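Local coordinates for delta-aminolevulinic acid dehydratase (Toxoplasma gondii ME49, PDB 3OBK), which catalyses the condensation of two molecules of 5-aminolevulinic acid to the pyrrole porphobilinogen, an early step of tetrapyrrole biosynthesis, and assembles as an octamer, at residues Ala133-Asp138 against Cys166-Thr171; Asp178-Ser183 against Thr205-Tyr210; Leu46-Phe51 against Pro65-Leu70. All coordinates share one frame; numbering follows the deposited sequence.

Contact 1. Residues Ala133-Asp138 against Cys166-Thr171; sequences ADVALD and CKQAIT. With PBG (3-[5-(aminomethyl)-4-(carboxymethyl)-1H-pyrrol-3-yl]propanoic acid), chain L.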
# COMPACT_ATOMS: atom_id res chain seq x y z
N ALA A 133 11.43 -24.94 -26.15
CA ALA A 133 11.99 -26.26 -25.83
C ALA A 133 12.23 -26.33 -24.34
O ALA A 133 12.72 -25.38 -23.75
CB ALA A 133 13.29 -26.46 -26.56
N ASP A 134 11.88 -27.44 -23.71
CA ASP A 134 12.11 -27.59 -22.29
C ASP A 134 13.62 -27.72 -22.03
O ASP A 134 14.38 -28.17 -22.90
CB ASP A 134 11.37 -28.83 -21.81
CG ASP A 134 11.38 -28.97 -20.31
OD1 ASP A 134 10.38 -28.56 -19.65
OD2 ASP A 134 12.39 -29.51 -19.80
N VAL A 135 14.05 -27.27 -20.84
CA VAL A 135 15.42 -27.50 -20.35
C VAL A 135 15.31 -28.20 -19.00
O VAL A 135 14.65 -27.72 -18.08
CB VAL A 135 16.25 -26.21 -20.26
CG1 VAL A 135 17.60 -26.46 -19.56
CG2 VAL A 135 16.44 -25.62 -21.66
N ALA A 136 15.95 -29.35 -18.90
CA ALA A 136 15.78 -30.27 -17.78
C ALA A 136 16.26 -31.63 -18.25
O ALA A 136 16.15 -31.97 -19.44
CB ALA A 136 14.33 -30.36 -17.31
N LEU A 137 16.82 -32.38 -17.33
CA LEU A 137 17.48 -33.62 -17.71
C LEU A 137 16.55 -34.79 -17.63
O LEU A 137 16.93 -35.87 -17.99
CB LEU A 137 18.68 -33.87 -16.82
CG LEU A 137 19.70 -32.75 -16.79
CD1 LEU A 137 20.90 -33.16 -15.95
CD2 LEU A 137 20.16 -32.36 -18.18
N ASP A 138 15.33 -34.62 -17.14
CA ASP A 138 14.58 -35.83 -16.83
C ASP A 138 14.21 -36.66 -18.03
O ASP A 138 14.14 -37.86 -17.91
CB ASP A 138 13.38 -35.64 -15.88
CG ASP A 138 12.56 -34.41 -16.15
OD1 ASP A 138 13.11 -33.32 -16.42
OD2 ASP A 138 11.33 -34.54 -15.97
N CYS A 166 23.08 -25.63 -18.99
CA CYS A 166 23.68 -24.63 -19.84
C CYS A 166 24.05 -25.22 -21.19
O CYS A 166 23.83 -24.59 -22.24
CB CYS A 166 24.89 -23.97 -19.19
SG CYS A 166 24.43 -22.88 -17.79
N LYS A 167 24.56 -26.45 -21.19
CA LYS A 167 24.92 -27.07 -22.46
C LYS A 167 23.67 -27.36 -23.24
O LYS A 167 23.62 -27.09 -24.42
CB LYS A 167 25.70 -28.37 -22.26
CG LYS A 167 27.12 -28.20 -21.74
CD LYS A 167 27.62 -29.57 -21.37
CE LYS A 167 29.06 -29.60 -20.95
NZ LYS A 167 29.53 -31.03 -21.06
N GLN A 168 22.66 -27.90 -22.57
CA GLN A 168 21.37 -28.17 -23.18
C GLN A 168 20.75 -26.95 -23.78
O GLN A 168 20.29 -27.00 -24.93
CB GLN A 168 20.38 -28.77 -22.19
CG GLN A 168 19.07 -29.22 -22.86
CD GLN A 168 18.07 -29.79 -21.90
OE1 GLN A 168 18.18 -29.57 -20.69
NE2 GLN A 168 17.10 -30.53 -22.41
N ALA A 169 20.71 -25.86 -23.02
CA ALA A 169 20.11 -24.62 -23.55
C ALA A 169 20.84 -24.09 -24.79
O ALA A 169 20.20 -23.58 -25.69
CB ALA A 169 19.99 -23.49 -22.46
N ILE A 170 22.17 -24.22 -24.83
CA ILE A 170 22.93 -23.75 -26.00
C ILE A 170 22.58 -24.62 -27.25
O ILE A 170 22.24 -24.09 -28.30
CB ILE A 170 24.47 -23.69 -25.71
CG1 ILE A 170 24.81 -22.43 -24.87
CG2 ILE A 170 25.27 -23.63 -27.00
CD1 ILE A 170 26.17 -22.45 -24.17
N THR A 171 22.60 -25.93 -27.11
CA THR A 171 22.23 -26.82 -28.18
C THR A 171 20.86 -26.51 -28.79
O THR A 171 20.70 -26.52 -30.01
CB THR A 171 22.24 -28.29 -27.70
OG1 THR A 171 23.53 -28.60 -27.15
CG2 THR A 171 22.00 -29.20 -28.85
CHA PBG L . 10.21 -32.00 -16.75
C1A PBG L . 8.78 -31.65 -17.02
C2A PBG L . 7.66 -32.19 -16.39
C3A PBG L . 6.57 -31.57 -16.97
C4A PBG L . 7.05 -30.63 -17.86
NA PBG L . 8.39 -30.72 -17.90
C5A PBG L . 7.59 -33.34 -15.42
C6A PBG L . 8.15 -33.11 -14.08
O1A PBG L . 8.95 -32.15 -13.95
O2A PBG L . 7.88 -33.91 -13.15
C7A PBG L . 5.16 -31.88 -16.67
C8A PBG L . 4.14 -31.33 -17.60
C9A PBG L . 2.77 -31.85 -17.51
O3A PBG L . 2.05 -31.73 -18.50
O4A PBG L . 2.39 -32.65 -16.64
N1 PBG L . 11.06 -31.00 -16.19
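Gln168 sends CG, and Val135 its CG1 branch, anti to the backbone N: Gln168 has chi1 -173°, and with chi2 near -179° its chain runs extended from helix 158-175 to the end of strand 130-135, sliding past Val135 in the opposite direction. Its amide reaches the backbone of Ala136, where the strand gives way to loop. Gln168 OE1 accepts the Ala136 N-H at 2.9 Å with an angle of 158° at the hydrogen, the donor being somewhat tilted from the plane of the glutamine amide. Gln168 NE2 turns to Ala136 O at 3.4 Å, a weak bond. Glutamine suits the place because one amide can both accept from and donate to the same residue, here in a buried setting. Beside it, Val135 CG1 lies 3.4 Å from Gln168 OE1, while Val135 CG2 rests on Ala169 CB at 4.2 Å; alanine, with CB alone, suits a helix axis that comes to 8.8 Å of the strand axis. Asp134 faces the ligand instead: its OD1 takes a weak bond from the pyrrole NA of porphobilinogen and is also hydrogen-bonded to Ser183 OG. Asp138 OD1 accepts a weak bond from the product's amino N1. Helix 158-175 runs nearly antiparallel to the strand, as expected of a TIM barrel, whose active site lies at the C-terminal ends of its strands, as the product does here.

Contact 2. Residues Asp178-Ser183 against Thr205-Tyr210; sequences DMVCPS and TSILAY. With PBG (3-[5-(aminomethyl)-4-(carboxymethyl)-1H-pyrrol-3-yl]propanoic acid), chain L.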
# COMPACT_ATOMS: atom_id res chain seq x y z
N ASP A 178 13.23 -20.77 -30.11
CA ASP A 178 12.99 -19.34 -29.89
C ASP A 178 13.09 -19.00 -28.41
O ASP A 178 13.62 -17.94 -28.03
CB ASP A 178 11.62 -18.94 -30.41
CG ASP A 178 11.52 -19.09 -31.91
OD1 ASP A 178 12.06 -18.22 -32.62
OD2 ASP A 178 10.92 -20.09 -32.37
N MET A 179 12.56 -19.91 -27.59
CA MET A 179 12.62 -19.83 -26.15
C MET A 179 13.17 -21.14 -25.58
O MET A 179 12.76 -22.21 -26.01
CB MET A 179 11.21 -19.66 -25.54
CG MET A 179 10.32 -18.51 -26.03
SD MET A 179 9.03 -18.01 -24.78
CE MET A 179 10.12 -17.34 -23.51
N VAL A 180 14.04 -21.06 -24.59
CA VAL A 180 14.32 -22.23 -23.75
C VAL A 180 13.52 -22.05 -22.45
O VAL A 180 13.38 -20.95 -21.94
CB VAL A 180 15.83 -22.44 -23.51
CG1 VAL A 180 16.57 -22.62 -24.87
CG2 VAL A 180 16.43 -21.28 -22.75
N CYS A 181 12.98 -23.16 -21.95
CA CYS A 181 12.08 -23.17 -20.79
C CYS A 181 12.59 -24.09 -19.70
O CYS A 181 12.24 -25.27 -19.68
CB CYS A 181 10.71 -23.63 -21.25
SG CYS A 181 10.13 -22.71 -22.70
N PRO A 182 13.43 -23.57 -18.79
CA PRO A 182 14.01 -24.44 -17.80
C PRO A 182 13.01 -24.83 -16.73
O PRO A 182 12.60 -23.99 -15.95
CB PRO A 182 15.18 -23.63 -17.20
CG PRO A 182 15.27 -22.35 -17.98
CD PRO A 182 14.07 -22.24 -18.85
N SER A 183 12.68 -26.12 -16.68
CA SER A 183 11.67 -26.64 -15.76
C SER A 183 12.29 -27.42 -14.61
O SER A 183 11.59 -28.16 -13.91
CB SER A 183 10.72 -27.54 -16.52
OG SER A 183 11.43 -28.63 -17.06
N THR A 205 17.69 -15.38 -27.94
CA THR A 205 16.97 -16.51 -27.42
C THR A 205 16.41 -16.18 -26.05
O THR A 205 17.14 -15.75 -25.15
CB THR A 205 17.90 -17.73 -27.30
OG1 THR A 205 18.45 -18.04 -28.59
CG2 THR A 205 17.15 -18.95 -26.80
N SER A 206 15.11 -16.38 -25.89
CA SER A 206 14.39 -16.07 -24.65
C SER A 206 14.43 -17.18 -23.63
O SER A 206 14.76 -18.33 -23.93
CB SER A 206 12.93 -15.77 -24.96
OG SER A 206 12.82 -14.69 -25.88
N ILE A 207 14.11 -16.82 -22.39
CA ILE A 207 14.04 -17.77 -21.30
C ILE A 207 12.66 -17.65 -20.67
O ILE A 207 12.31 -16.62 -20.13
CB ILE A 207 15.12 -17.50 -20.25
CG1 ILE A 207 16.51 -17.79 -20.83
CG2 ILE A 207 14.91 -18.36 -18.99
CD1 ILE A 207 17.67 -17.28 -19.96
N LEU A 208 11.86 -18.70 -20.80
CA LEU A 208 10.62 -18.83 -20.05
C LEU A 208 10.94 -19.58 -18.75
O LEU A 208 11.16 -20.81 -18.74
CB LEU A 208 9.57 -19.54 -20.90
CG LEU A 208 8.20 -20.04 -20.38
CD1 LEU A 208 7.60 -19.22 -19.27
CD2 LEU A 208 7.25 -20.15 -21.60
N ALA A 209 11.02 -18.84 -17.64
CA ALA A 209 11.49 -19.43 -16.39
C ALA A 209 10.32 -20.06 -15.68
O ALA A 209 9.30 -19.41 -15.46
CB ALA A 209 12.16 -18.36 -15.50
N TYR A 210 10.43 -21.33 -15.35
CA TYR A 210 9.47 -21.96 -14.44
C TYR A 210 9.88 -21.53 -13.04
O TYR A 210 10.76 -22.13 -12.48
CB TYR A 210 9.50 -23.46 -14.55
CG TYR A 210 8.90 -24.07 -15.77
CD1 TYR A 210 9.55 -24.06 -16.97
CD2 TYR A 210 7.69 -24.74 -15.71
CE1 TYR A 210 9.00 -24.67 -18.11
CE2 TYR A 210 7.13 -25.35 -16.83
CZ TYR A 210 7.79 -25.31 -18.04
OH TYR A 210 7.22 -25.94 -19.16
CHA PBG L . 10.21 -32.00 -16.75
C1A PBG L . 8.78 -31.65 -17.02
C2A PBG L . 7.66 -32.19 -16.39
C3A PBG L . 6.57 -31.57 -16.97
C4A PBG L . 7.05 -30.63 -17.86
NA PBG L . 8.39 -30.72 -17.90
C5A PBG L . 7.59 -33.34 -15.42
C6A PBG L . 8.15 -33.11 -14.08
O1A PBG L . 8.95 -32.15 -13.95
O2A PBG L . 7.88 -33.91 -13.15
C7A PBG L . 5.16 -31.88 -16.67
C8A PBG L . 4.14 -31.33 -17.60
C9A PBG L . 2.77 -31.85 -17.51
O3A PBG L . 2.05 -31.73 -18.50
O4A PBG L . 2.39 -32.65 -16.64
N1 PBG L . 11.06 -31.00 -16.19
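Met179-Ser206 and Val180-Ile207 pair in parallel register, the strand axes 4.6 Å apart at closest and 25° from alignment. The strands belong to a beta-alpha-beta unit of the TIM barrel whose crossover is helix 189-199. Backbone bonds run from Ser206 N to Asp178 O, Val180 N to Ser206 O and Leu208 N to Val180 O; a weak one from Tyr210 N to Pro182 O follows. On the Met179 and Ser206 face, the methionine bends at chi3 (67°), bringing its CE methyl to Leu208 CB at 3.5 Å, a fit for a flexible, unbranched chain. Cys181 SG also packs on Leu208 CB, at 3.7 Å. On the other face, the branched Val180 sets CG2 against Ile207 CG1 at 4.0 Å, and Pro182 CD touches Ile207 CG2, on the side where Ile193 of helix 189-199 meets Pro182. At the N-terminal end Lys28 of a second subunit bonds to Asp178 O and Ser206 OG. At the opposite end Ser183 is small enough for its CB to sit over the centre of the Tyr210 ring, a CH-pi contact 3.7 Å from the centroid, while Ser183 OG accepts a hydrogen bond from porphobilinogen N1 at 2.6 Å.

Contact 3. Residues Leu46-Phe51 against Pro65-Leu70; sequences LIYPLF and PGQSRL. With EDO (1,2-ethanediol), chain O.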
# COMPACT_ATOMS: atom_id res chain seq x y z
N LEU A 46 -2.54 -19.05 -26.45
CA LEU A 46 -2.39 -20.46 -26.07
C LEU A 46 -1.07 -21.05 -26.61
O LEU A 46 -0.66 -20.76 -27.74
CB LEU A 46 -3.57 -21.29 -26.58
CG LEU A 46 -4.98 -20.76 -26.24
CD1 LEU A 46 -6.09 -21.66 -26.80
CD2 LEU A 46 -5.17 -20.51 -24.69
N ILE A 47 -0.42 -21.85 -25.77
CA ILE A 47 0.77 -22.60 -26.11
C ILE A 47 0.38 -24.08 -26.18
O ILE A 47 -0.24 -24.61 -25.25
CB ILE A 47 1.86 -22.41 -25.03
CG1 ILE A 47 2.16 -20.93 -24.78
CG2 ILE A 47 3.10 -23.06 -25.43
CD1 ILE A 47 3.05 -20.67 -23.62
N TYR A 48 0.76 -24.75 -27.26
CA TYR A 48 0.36 -26.13 -27.47
C TYR A 48 1.55 -27.06 -27.24
O TYR A 48 2.55 -26.98 -27.96
CB TYR A 48 -0.16 -26.28 -28.91
CG TYR A 48 -0.81 -27.61 -29.28
CD1 TYR A 48 -1.44 -28.38 -28.33
CD2 TYR A 48 -0.83 -28.04 -30.60
CE1 TYR A 48 -2.06 -29.57 -28.67
CE2 TYR A 48 -1.47 -29.25 -30.96
CZ TYR A 48 -2.08 -30.00 -29.97
OH TYR A 48 -2.68 -31.20 -30.22
N PRO A 49 1.46 -27.94 -26.23
CA PRO A 49 2.60 -28.79 -25.96
C PRO A 49 2.49 -30.17 -26.60
O PRO A 49 1.46 -30.83 -26.46
CB PRO A 49 2.62 -28.90 -24.42
CG PRO A 49 1.44 -28.12 -23.92
CD PRO A 49 0.51 -28.01 -25.12
N LEU A 50 3.55 -30.58 -27.29
CA LEU A 50 3.55 -31.83 -28.06
C LEU A 50 4.73 -32.73 -27.71
O LEU A 50 5.76 -32.28 -27.18
CB LEU A 50 3.57 -31.55 -29.55
CG LEU A 50 2.40 -30.71 -30.09
CD1 LEU A 50 2.72 -30.17 -31.46
CD2 LEU A 50 1.10 -31.54 -30.07
N PHE A 51 4.53 -34.01 -28.00
CA PHE A 51 5.49 -35.04 -27.73
C PHE A 51 5.92 -35.65 -29.03
O PHE A 51 5.06 -36.01 -29.86
CB PHE A 51 4.86 -36.14 -26.89
CG PHE A 51 4.37 -35.67 -25.58
CD1 PHE A 51 5.25 -35.50 -24.52
CD2 PHE A 51 3.03 -35.36 -25.40
CE1 PHE A 51 4.78 -35.04 -23.30
CE2 PHE A 51 2.57 -34.91 -24.19
CZ PHE A 51 3.44 -34.74 -23.14
N PRO A 65 -5.75 -38.99 -23.24
CA PRO A 65 -6.52 -39.39 -24.42
C PRO A 65 -6.65 -38.27 -25.43
O PRO A 65 -6.92 -37.12 -25.03
CB PRO A 65 -7.91 -39.72 -23.83
CG PRO A 65 -7.68 -39.92 -22.36
CD PRO A 65 -6.56 -39.01 -22.02
N GLY A 66 -6.48 -38.58 -26.71
CA GLY A 66 -6.39 -37.58 -27.76
C GLY A 66 -4.97 -37.12 -28.09
O GLY A 66 -4.74 -36.65 -29.21
N GLN A 67 -4.03 -37.23 -27.15
CA GLN A 67 -2.62 -36.87 -27.37
C GLN A 67 -1.74 -38.08 -27.63
O GLN A 67 -1.95 -39.15 -27.05
CB GLN A 67 -2.04 -36.14 -26.16
CG GLN A 67 -2.82 -34.94 -25.68
CD GLN A 67 -3.07 -33.95 -26.79
OE1 GLN A 67 -2.13 -33.49 -27.45
NE2 GLN A 67 -4.34 -33.61 -27.00
N SER A 68 -0.72 -37.92 -28.46
CA SER A 68 0.09 -39.05 -28.88
C SER A 68 1.58 -38.77 -28.75
O SER A 68 2.01 -37.60 -28.72
CB SER A 68 -0.21 -39.37 -30.34
OG SER A 68 -1.43 -40.11 -30.49
N ARG A 69 2.37 -39.85 -28.71
CA ARG A 69 3.78 -39.74 -29.03
C ARG A 69 3.87 -39.64 -30.54
O ARG A 69 3.62 -40.62 -31.22
CB ARG A 69 4.59 -40.94 -28.57
CG ARG A 69 4.61 -41.12 -27.09
CD ARG A 69 5.50 -42.25 -26.74
NE ARG A 69 5.55 -42.52 -25.31
CZ ARG A 69 5.80 -43.72 -24.77
NH1 ARG A 69 6.03 -44.78 -25.53
NH2 ARG A 69 5.82 -43.86 -23.45
N LEU A 70 4.24 -38.47 -31.04
CA LEU A 70 4.22 -38.23 -32.48
C LEU A 70 5.54 -38.59 -33.17
O LEU A 70 6.63 -38.33 -32.67
CB LEU A 70 3.85 -36.77 -32.78
CG LEU A 70 2.49 -36.32 -32.27
CD1 LEU A 70 2.39 -34.81 -32.21
CD2 LEU A 70 1.34 -36.91 -33.07
C1 EDO O . -2.47 -35.50 -31.77
O1 EDO O . -3.03 -36.79 -31.40
C2 EDO O . -1.71 -34.81 -30.62
O2 EDO O . -0.55 -35.55 -30.17
O HOH W 1 -5.29 -31.89 -29.42
O HOH W 2 0.50 -33.34 -26.84
O HOH W 3 1.77 -34.73 -28.72
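Tyr48 and Gln67 meet tip to tip with ring and amide planes 79° apart, and Leu50 CD2 lies over one face of the tyrosine ring, 3.5 Å above its plane and offset toward the rim. The phenyl ring of Phe51 has Ser68 O at its edge, near the ring plane. Between Tyr48 OH and Gln67 NE2 a water makes the join, donating to the hydroxyl and accepting from the amide; a second water donates to both Pro49 O and Gln67 OE1. A bent chain at chi2 (-53°) carries Gln67 CD into this setting, and its amide offers a donor and an acceptor to the two waters. Outside the pair, Glu78 binds Tyr48 OH and Tyr296 binds Gln67 NE2. Only one direct hydrogen bond joins the segments: Leu70 N to Phe51 O, 2.8 Å long, with the donor above the carbonyl plane. Leu70 CD1 also packs on Leu50 CD2 at 4.1 Å, beside Leu75 and Val79 of helix 72-84. A third water links Phe51 N to Ser68 O and is hydrogen-bonded to O2 of an ethanediol, probably from the crystallisation liquor, which accepts from Ser68 N. Segment 65-70 thus depends heavily on bridging waters, which serve Pro49 O, Phe51 N and Ser68 O.

All three contacts reach one curled sheet that includes the strands of the TIM barrel, and follow in series along the chain: contact 3 closes first, then contact 1, then contact 2. Contacts 1 and 2 are neighbours, their centres about 9 Å apart, because strands 130-135 and 179-182 pair directly and helix 158-175 connects them. They touch at Ala133 O and Cys181 N, where a probable backbone hydrogen bond forms, and both supply residues that bind porphobilinogen. Contact 3 sits apart, its centre about 20 Å from that of contact 1 and about 19 Å from that of contact 2, where strand 68-70 is added beside strand 46-53; the Phe51 side chain lies about 6 Å from the product, near the pocket.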